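Local coordinates for protein thermostable carboxypeptidase 1 (Pyrococcus furiosus, PDB 1KA2) that removes amino acids one at a time from the C-terminus of peptides with broad specificity, as a cobalt-binding metallocarboxypeptidase of the M32 family that forms a homodimer, at residues V491-V494 with K495-L499. Residues are numbered along the deposited sequence; the frame is centred on the assembly and turned at random.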
ATOM      1  N   VAL A 491       1.960 -16.517  37.765  1.00 46.68           N
ATOM      2  CA  VAL A 491       2.672 -16.420  39.039  1.00 46.37           C
ATOM      3  C   VAL A 491       3.742 -17.510  39.180  1.00 46.17           C
ATOM      4  O   VAL A 491       4.861 -17.239  39.622  1.00 46.95           O
ATOM      5  CB  VAL A 491       1.692 -16.508  40.232  1.00 46.44           C
ATOM      6  CG1 VAL A 491       2.465 -16.415  41.543  1.00 46.14           C
ATOM      7  CG2 VAL A 491       0.663 -15.380  40.146  1.00 44.43           C
ATOM      8  N   ARG A 492       3.403 -18.739  38.800  1.00 46.17           N
ATOM      9  CA  ARG A 492       4.365 -19.830  38.883  1.00 45.61           C
ATOM     10  C   ARG A 492       5.488 -19.560  37.900  1.00 45.57           C
ATOM     11  O   ARG A 492       6.664 -19.646  38.256  1.00 45.71           O
ATOM     12  CB  ARG A 492       3.717 -21.168  38.541  1.00 46.85           C
ATOM     13  CG  ARG A 492       4.636 -22.351  38.821  1.00 49.73           C
ATOM     14  CD  ARG A 492       4.205 -23.608  38.080  1.00 51.66           C
ATOM     15  NE  ARG A 492       2.756 -23.795  38.106  1.00 53.77           N
ATOM     16  CZ  ARG A 492       2.136 -24.896  37.694  1.00 54.09           C
ATOM     17  NH1 ARG A 492       2.844 -25.920  37.226  1.00 53.61           N
ATOM     18  NH2 ARG A 492       0.809 -24.969  37.744  1.00 53.10           N
ATOM     19  N   TRP A 493       5.127 -19.237  36.656  1.00 44.90           N
ATOM     20  CA  TRP A 493       6.132 -18.938  35.636  1.00 42.32           C
ATOM     21  C   TRP A 493       7.164 -17.970  36.233  1.00 41.21           C
ATOM     22  O   TRP A 493       8.362 -18.245  36.233  1.00 40.60           O
ATOM     23  CB  TRP A 493       5.478 -18.311  34.387  1.00 42.41           C
ATOM     24  CG  TRP A 493       6.480 -17.924  33.295  1.00 42.06           C
ATOM     25  CD1 TRP A 493       7.269 -18.774  32.571  1.00 41.01           C
ATOM     26  CD2 TRP A 493       6.824 -16.595  32.864  1.00 42.13           C
ATOM     27  NE1 TRP A 493       8.086 -18.061  31.723  1.00 43.03           N
ATOM     28  CE2 TRP A 493       7.835 -16.723  31.880  1.00 42.34           C
ATOM     29  CE3 TRP A 493       6.379 -15.310  33.214  1.00 39.98           C
ATOM     30  CZ2 TRP A 493       8.408 -15.617  31.243  1.00 38.76           C
ATOM     31  CZ3 TRP A 493       6.948 -14.211  32.582  1.00 37.78           C
ATOM     32  CH2 TRP A 493       7.954 -14.374  31.607  1.00 40.47           C
ATOM     33  N   VAL A 494       6.687 -16.851  36.763  1.00 40.73           N
ATOM     34  CA  VAL A 494       7.566 -15.852  37.360  1.00 43.78           C
ATOM     35  C   VAL A 494       8.391 -16.414  38.518  1.00 46.55           C
ATOM     36  O   VAL A 494       9.595 -16.174  38.598  1.00 46.48           O
ATOM     37  CB  VAL A 494       6.751 -14.639  37.867  1.00 43.31           C
ATOM     38  CG1 VAL A 494       7.645 -13.671  38.634  1.00 41.75           C
ATOM     39  CG2 VAL A 494       6.111 -13.936  36.692  1.00 44.59           C
ATOM     40  N   LYS A 495       7.735 -17.148  39.417  1.00 50.36           N
ATOM     41  CA  LYS A 495       8.407 -17.751  40.573  1.00 54.20           C
ATOM     42  C   LYS A 495       9.531 -18.676  40.128  1.00 54.90           C
ATOM     43  O   LYS A 495      10.670 -18.576  40.591  1.00 54.64           O
ATOM     44  CB  LYS A 495       7.393 -18.543  41.423  1.00 55.72           C
ATOM     45  CG  LYS A 495       7.984 -19.675  42.286  1.00 58.31           C
ATOM     46  CD  LYS A 495       8.172 -20.975  41.483  1.00 61.09           C
ATOM     47  CE  LYS A 495       8.651 -22.157  42.336  1.00 62.33           C
ATOM     48  NZ  LYS A 495      10.069 -22.064  42.813  1.00 63.26           N
ATOM     49  N   GLU A 496       9.181 -19.576  39.219  1.00 56.07           N
ATOM     50  CA  GLU A 496      10.091 -20.569  38.666  1.00 56.45           C
ATOM     51  C   GLU A 496      11.203 -19.934  37.834  1.00 55.54           C
ATOM     52  O   GLU A 496      12.214 -20.573  37.540  1.00 55.26           O
ATOM     53  CB  GLU A 496       9.267 -21.533  37.814  1.00 59.43           C
ATOM     54  CG  GLU A 496      10.019 -22.650  37.121  1.00 63.71           C
ATOM     55  CD  GLU A 496       9.087 -23.483  36.252  1.00 65.49           C
ATOM     56  OE1 GLU A 496       8.060 -23.971  36.779  1.00 66.19           O
ATOM     57  OE2 GLU A 496       9.375 -23.644  35.048  1.00 66.15           O
ATOM     58  N   LYS A 497      11.025 -18.667  37.470  1.00 54.40           N
ATOM     59  CA  LYS A 497      12.011 -17.974  36.652  1.00 53.74           C
ATOM     60  C   LYS A 497      12.930 -17.047  37.440  1.00 54.32           C
ATOM     61  O   LYS A 497      14.112 -16.916  37.107  1.00 53.27           O
ATOM     62  CB  LYS A 497      11.292 -17.191  35.549  1.00 53.34           C
ATOM     63  CG  LYS A 497      12.200 -16.496  34.547  1.00 50.89           C
ATOM     64  CD  LYS A 497      11.360 -15.913  33.417  1.00 48.32           C
ATOM     65  CE  LYS A 497      12.153 -15.021  32.488  1.00 43.44           C
ATOM     66  NZ  LYS A 497      13.153 -15.728  31.651  1.00 43.13           N
ATOM     67  N   TYR A 498      12.399 -16.406  38.479  1.00 54.86           N
ATOM     68  CA  TYR A 498      13.205 -15.496  39.295  1.00 57.07           C
ATOM     69  C   TYR A 498      13.566 -16.031  40.693  1.00 58.69           C
ATOM     70  O   TYR A 498      14.255 -15.356  41.467  1.00 59.05           O
ATOM     71  CB  TYR A 498      12.498 -14.139  39.422  1.00 56.92           C
ATOM     72  CG  TYR A 498      12.464 -13.348  38.129  1.00 57.67           C
ATOM     73  CD1 TYR A 498      11.266 -13.131  37.445  1.00 56.45           C
ATOM     74  CD2 TYR A 498      13.640 -12.841  37.573  1.00 57.64           C
ATOM     75  CE1 TYR A 498      11.246 -12.431  36.236  1.00 57.16           C
ATOM     76  CE2 TYR A 498      13.628 -12.141  36.370  1.00 57.90           C
ATOM     77  CZ  TYR A 498      12.431 -11.940  35.708  1.00 57.19           C
ATOM     78  OH  TYR A 498      12.430 -11.247  34.520  1.00 58.37           O
ATOM     79  N   LEU A 499      13.116 -17.242  41.009  1.00 59.45           N
ATOM     80  CA  LEU A 499      13.405 -17.843  42.309  1.00 61.87           C
ATOM     81  C   LEU A 499      13.900 -19.284  42.178  1.00 62.01           C
ATOM     82  O   LEU A 499      13.897 -19.818  41.047  1.00 62.42           O
ATOM     83  CB  LEU A 499      12.149 -17.807  43.187  1.00 62.08           C
ATOM     84  CG  LEU A 499      11.496 -16.427  43.312  1.00 62.61           C
ATOM     85  CD1 LEU A 499      10.175 -16.552  44.036  1.00 62.23           C
ATOM     86  CD2 LEU A 499      12.431 -15.480  44.046  1.00 62.19           C
ATOM     87  OXT LEU A 499      14.282 -19.864  43.217  1.00 63.60           O
TER
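Val494 and Tyr498 meet one turn apart in the C-terminal helix 488-498, and Val494 O is gripped twice. Tyr498 N reaches Val494 O at 2.8 Å in the regular i to i+4 bond, while Lys497 N approaches Val494 O from above the carbonyl plane at 3.1 Å, a more bent i to i+3 bond with an N-H...O angle of 139°. Upstream the pattern is plainly alpha-helical: Lys495 N bonds to Val491 O, and Glu496 N to Arg492 O in an almost straight line (2.7 Å, 176°). Beside this ladder, Val494 CG1 sits 3.8 Å from Tyr498 CD1, in plane at the ring's edge. The side chain of Lys497 leaves the helix with CG opposite the backbone N (chi1 -176°), which carries it alongside Trp493 and holds CD above the indole plane, offset toward its rim, 3.7 Å from Trp493 CZ2. Replacing Trp493 by an alanine is likely to leave that aliphatic chain without its flat neighbour. The polar ends are satisfied elsewhere: Lys497 NZ by Arg311 O and Tyr339 OH, Tyr498 OH by Asn343 O. Glu496 OE1 has a weak bond from Tyr435 OH. Trp493 packs on helices 295-309 and 421-440, while Val494 and Tyr498 rest on helix 169-192.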